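PDB 4H61: mediator of RNA polymerase II transcription subunit 6 from Schizosaccharomyces pombe, which forms part of the Mediator complex, a coactivator that relays signals from gene-specific regulators to the basal RNA polymerase II transcription machinery. Local coordinates for residues A[27-32]-A[84-89]. Numbering follows the deposited sequence.
Sequences NVLEYF and WVIQKQ
Phe32 N donates a 2.9 Å hydrogen bond to Val28 O. This single helical turn sets the side chains of both residues toward strand 83-91. The short helix 28-33 packs against one face of the four-stranded antiparallel sheet, over an inner strand. The helix 28-32 and strand 84-89 axes come within 10.3 Å and run at 58° to each other. The contact is apolar and largely buried.

Ile86 is its centre. CG1 lies anti to the carbonyl carbon (chi1 -63°) and the chain is extended beyond it, which carries CD1 up to the helix. There Ile86 CD1 meets Leu29 CD1 at 3.6 Å. Ile86 CD1 also lies 3.6 Å from Phe32 CD1, coming obliquely to the ring. The third neighbour is Val28 CG2, more loosely placed at 4.5 Å from Ile86 CD1. An alanine in place of Ile86 would probably open a gap here, leaving Leu29 CD1 and the Phe32 ring without their partner on the strand. Phe32 is also packed edge-to-face with Tyr103 and meets the ring of Phe73, so neighbouring strands share in the core.

Val28 is the link to Trp84. Val28 CG2 touches Trp84 CB at 4.1 Å. Its CG1 sits above one indole face, offset toward the rim. The indole NE1 is hydrogen-bonded to Thr25 OG1, just before the helix.

Val85 and Gln87 point away from the helix, as alternation along a strand requires. On that far side Gln87 NE2 donates to Gln89 OE1 at 2.8 Å; the donor lies in the carbonyl plane of Gln89, but the bond is bent, with an N-H...O angle of 135°.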
ATOM      1  N   ASN A  27       3.800   7.184   9.530  1.00126.10           N
ATOM      2  CA  ASN A  27       2.697   6.469  10.178  1.00124.18           C
ATOM      3  C   ASN A  27       1.387   6.329   9.382  1.00125.30           C
ATOM      4  O   ASN A  27       0.444   5.681   9.850  1.00130.34           O
ATOM      5  CB  ASN A  27       2.409   7.048  11.570  1.00122.00           C
ATOM      6  CG  ASN A  27       1.976   8.503  11.524  1.00134.29           C
ATOM      7  OD1 ASN A  27       1.570   9.011  10.480  1.00138.86           O
ATOM      8  ND2 ASN A  27       2.062   9.183  12.665  1.00138.62           N
ATOM      9  N   VAL A  28       1.327   6.922   8.194  1.00117.58           N
ATOM     10  CA  VAL A  28       0.102   6.881   7.393  1.00118.94           C
ATOM     11  C   VAL A  28      -0.426   5.455   7.135  1.00120.84           C
ATOM     12  O   VAL A  28      -1.630   5.211   7.172  1.00124.82           O
ATOM     13  CB  VAL A  28       0.275   7.639   6.060  1.00117.29           C
ATOM     14  CG1 VAL A  28       1.405   7.044   5.257  1.00116.70           C
ATOM     15  CG2 VAL A  28      -1.011   7.615   5.258  1.00115.00           C
ATOM     16  N   LEU A  29       0.477   4.513   6.901  1.00119.16           N
ATOM     17  CA  LEU A  29       0.099   3.129   6.638  1.00107.55           C
ATOM     18  C   LEU A  29      -0.526   2.505   7.874  1.00108.41           C
ATOM     19  O   LEU A  29      -1.370   1.620   7.768  1.00114.02           O
ATOM     20  CB  LEU A  29       1.327   2.319   6.215  1.00106.84           C
ATOM     21  CG  LEU A  29       1.287   1.596   4.871  1.00111.68           C
ATOM     22  CD1 LEU A  29       0.328   2.288   3.921  1.00118.18           C
ATOM     23  CD2 LEU A  29       2.693   1.498   4.259  1.00102.80           C
ATOM     24  N   GLU A  30      -0.110   2.958   9.050  1.00110.72           N
ATOM     25  CA  GLU A  30      -0.683   2.433  10.282  1.00113.22           C
ATOM     26  C   GLU A  30      -2.112   2.935  10.411  1.00115.74           C
ATOM     27  O   GLU A  30      -3.007   2.201  10.834  1.00120.53           O
ATOM     28  CB  GLU A  30       0.142   2.867  11.490  1.00121.80           C
ATOM     29  CG  GLU A  30      -0.286   2.205  12.789  1.00131.69           C
ATOM     30  CD  GLU A  30       0.779   2.302  13.858  1.00148.15           C
ATOM     31  OE1 GLU A  30       1.978   2.332  13.495  1.00156.98           O
ATOM     32  OE2 GLU A  30       0.421   2.356  15.058  1.00152.64           O
ATOM     33  N   TYR A  31      -2.307   4.198  10.039  1.00113.50           N
ATOM     34  CA  TYR A  31      -3.625   4.812   9.979  1.00115.63           C
ATOM     35  C   TYR A  31      -4.523   3.973   9.086  1.00114.52           C
ATOM     36  O   TYR A  31      -5.637   3.590   9.468  1.00116.62           O
ATOM     37  CB  TYR A  31      -3.494   6.217   9.392  1.00115.98           C
ATOM     38  CG  TYR A  31      -4.758   7.050   9.382  1.00115.78           C
ATOM     39  CD1 TYR A  31      -5.573   7.139  10.504  1.00112.75           C
ATOM     40  CD2 TYR A  31      -5.112   7.782   8.252  1.00119.54           C
ATOM     41  CE1 TYR A  31      -6.722   7.923  10.494  1.00118.20           C
ATOM     42  CE2 TYR A  31      -6.254   8.570   8.233  1.00121.66           C
ATOM     43  CZ  TYR A  31      -7.056   8.637   9.355  1.00121.54           C
ATOM     44  OH  TYR A  31      -8.193   9.421   9.326  1.00121.92           O
ATOM     45  N   PHE A  32      -4.013   3.687   7.895  1.00106.74           N
ATOM     46  CA  PHE A  32      -4.732   2.907   6.906  1.00103.65           C
ATOM     47  C   PHE A  32      -5.147   1.561   7.486  1.00103.79           C
ATOM     48  O   PHE A  32      -6.208   1.044   7.156  1.00104.60           O
ATOM     49  CB  PHE A  32      -3.855   2.718   5.660  1.00104.87           C
ATOM     50  CG  PHE A  32      -4.548   2.019   4.530  1.00100.27           C
ATOM     51  CD1 PHE A  32      -5.358   2.728   3.654  1.00 92.29           C
ATOM     52  CD2 PHE A  32      -4.384   0.648   4.340  1.00 98.84           C
ATOM     53  CE1 PHE A  32      -5.999   2.083   2.614  1.00 98.54           C
ATOM     54  CE2 PHE A  32      -5.023  -0.014   3.302  1.00 95.63           C
ATOM     55  CZ  PHE A  32      -5.837   0.699   2.437  1.00 98.28           C
ATOM     56  N   TRP A  84      -1.482  11.324   0.800  1.00131.29           N
ATOM     57  CA  TRP A  84      -0.630  10.199   0.471  1.00123.88           C
ATOM     58  C   TRP A  84      -1.498   9.268  -0.347  1.00126.08           C
ATOM     59  O   TRP A  84      -2.715   9.224  -0.153  1.00127.79           O
ATOM     60  CB  TRP A  84      -0.154   9.489   1.730  1.00119.11           C
ATOM     61  CG  TRP A  84       0.800  10.286   2.542  1.00129.35           C
ATOM     62  CD1 TRP A  84       2.164  10.228   2.498  1.00133.30           C
ATOM     63  CD2 TRP A  84       0.470  11.273   3.525  1.00133.44           C
ATOM     64  NE1 TRP A  84       2.704  11.116   3.399  1.00137.20           N
ATOM     65  CE2 TRP A  84       1.685  11.771   4.040  1.00137.64           C
ATOM     66  CE3 TRP A  84      -0.734  11.784   4.020  1.00129.00           C
ATOM     67  CZ2 TRP A  84       1.729  12.754   5.025  1.00142.26           C
ATOM     68  CZ3 TRP A  84      -0.689  12.757   4.996  1.00132.26           C
ATOM     69  CH2 TRP A  84       0.534  13.232   5.490  1.00140.69           C
ATOM     70  N   VAL A  85      -0.885   8.541  -1.273  1.00122.19           N
ATOM     71  CA  VAL A  85      -1.619   7.589  -2.095  1.00116.79           C
ATOM     72  C   VAL A  85      -1.088   6.184  -1.878  1.00120.04           C
ATOM     73  O   VAL A  85       0.122   5.941  -1.965  1.00125.27           O
ATOM     74  CB  VAL A  85      -1.537   7.943  -3.584  1.00114.62           C
ATOM     75  CG1 VAL A  85      -2.223   6.864  -4.425  1.00114.45           C
ATOM     76  CG2 VAL A  85      -2.160   9.304  -3.833  1.00107.34           C
ATOM     77  N   ILE A  86      -2.006   5.261  -1.602  1.00113.21           N
ATOM     78  CA  ILE A  86      -1.653   3.897  -1.230  1.00107.60           C
ATOM     79  C   ILE A  86      -2.159   2.925  -2.272  1.00107.19           C
ATOM     80  O   ILE A  86      -3.253   3.100  -2.802  1.00114.93           O
ATOM     81  CB  ILE A  86      -2.263   3.540   0.136  1.00105.18           C
ATOM     82  CG1 ILE A  86      -1.682   4.451   1.219  1.00107.09           C
ATOM     83  CG2 ILE A  86      -2.027   2.082   0.478  1.00100.50           C
ATOM     84  CD1 ILE A  86      -2.330   4.280   2.556  1.00105.74           C
ATOM     85  N   GLN A  87      -1.361   1.905  -2.573  1.00106.05           N
ATOM     86  CA  GLN A  87      -1.741   0.904  -3.558  1.00105.36           C
ATOM     87  C   GLN A  87      -1.789  -0.494  -2.962  1.00108.50           C
ATOM     88  O   GLN A  87      -0.833  -0.942  -2.320  1.00108.60           O
ATOM     89  CB  GLN A  87      -0.753   0.924  -4.716  1.00110.43           C
ATOM     90  CG  GLN A  87      -0.787  -0.311  -5.583  1.00112.23           C
ATOM     91  CD  GLN A  87       0.104  -0.174  -6.799  1.00119.05           C
ATOM     92  OE1 GLN A  87       0.000   0.804  -7.542  1.00123.28           O
ATOM     93  NE2 GLN A  87       0.997  -1.145  -7.005  1.00114.32           N
ATOM     94  N   LYS A  88      -2.916  -1.172  -3.165  1.00106.89           N
ATOM     95  CA  LYS A  88      -3.041  -2.588  -2.844  1.00104.70           C
ATOM     96  C   LYS A  88      -2.538  -3.352  -4.053  1.00102.99           C
ATOM     97  O   LYS A  88      -2.936  -3.061  -5.181  1.00104.10           O
ATOM     98  CB  LYS A  88      -4.503  -2.946  -2.536  1.00105.21           C
ATOM     99  CG  LYS A  88      -4.832  -4.444  -2.436  1.00101.25           C
ATOM    100  CD  LYS A  88      -5.899  -4.661  -1.358  1.00105.30           C
ATOM    101  CE  LYS A  88      -7.000  -5.646  -1.735  1.00102.57           C
ATOM    102  NZ  LYS A  88      -8.162  -4.991  -2.402  1.00106.46           N
ATOM    103  N   GLN A  89      -1.650  -4.313  -3.823  1.00 99.48           N
ATOM    104  CA  GLN A  89      -1.069  -5.072  -4.920  1.00102.60           C
ATOM    105  C   GLN A  89      -0.846  -6.535  -4.536  1.00106.54           C
ATOM    106  O   GLN A  89      -0.637  -6.862  -3.370  1.00115.31           O
ATOM    107  CB  GLN A  89       0.257  -4.442  -5.345  1.00106.91           C
ATOM    108  CG  GLN A  89       1.430  -4.775  -4.422  1.00112.32           C
ATOM    109  CD  GLN A  89       2.617  -3.842  -4.609  1.00117.84           C
ATOM    110  OE1 GLN A  89       2.505  -2.790  -5.242  1.00114.38           O
ATOM    111  NE2 GLN A  89       3.764  -4.227  -4.056  1.00124.19           N
TER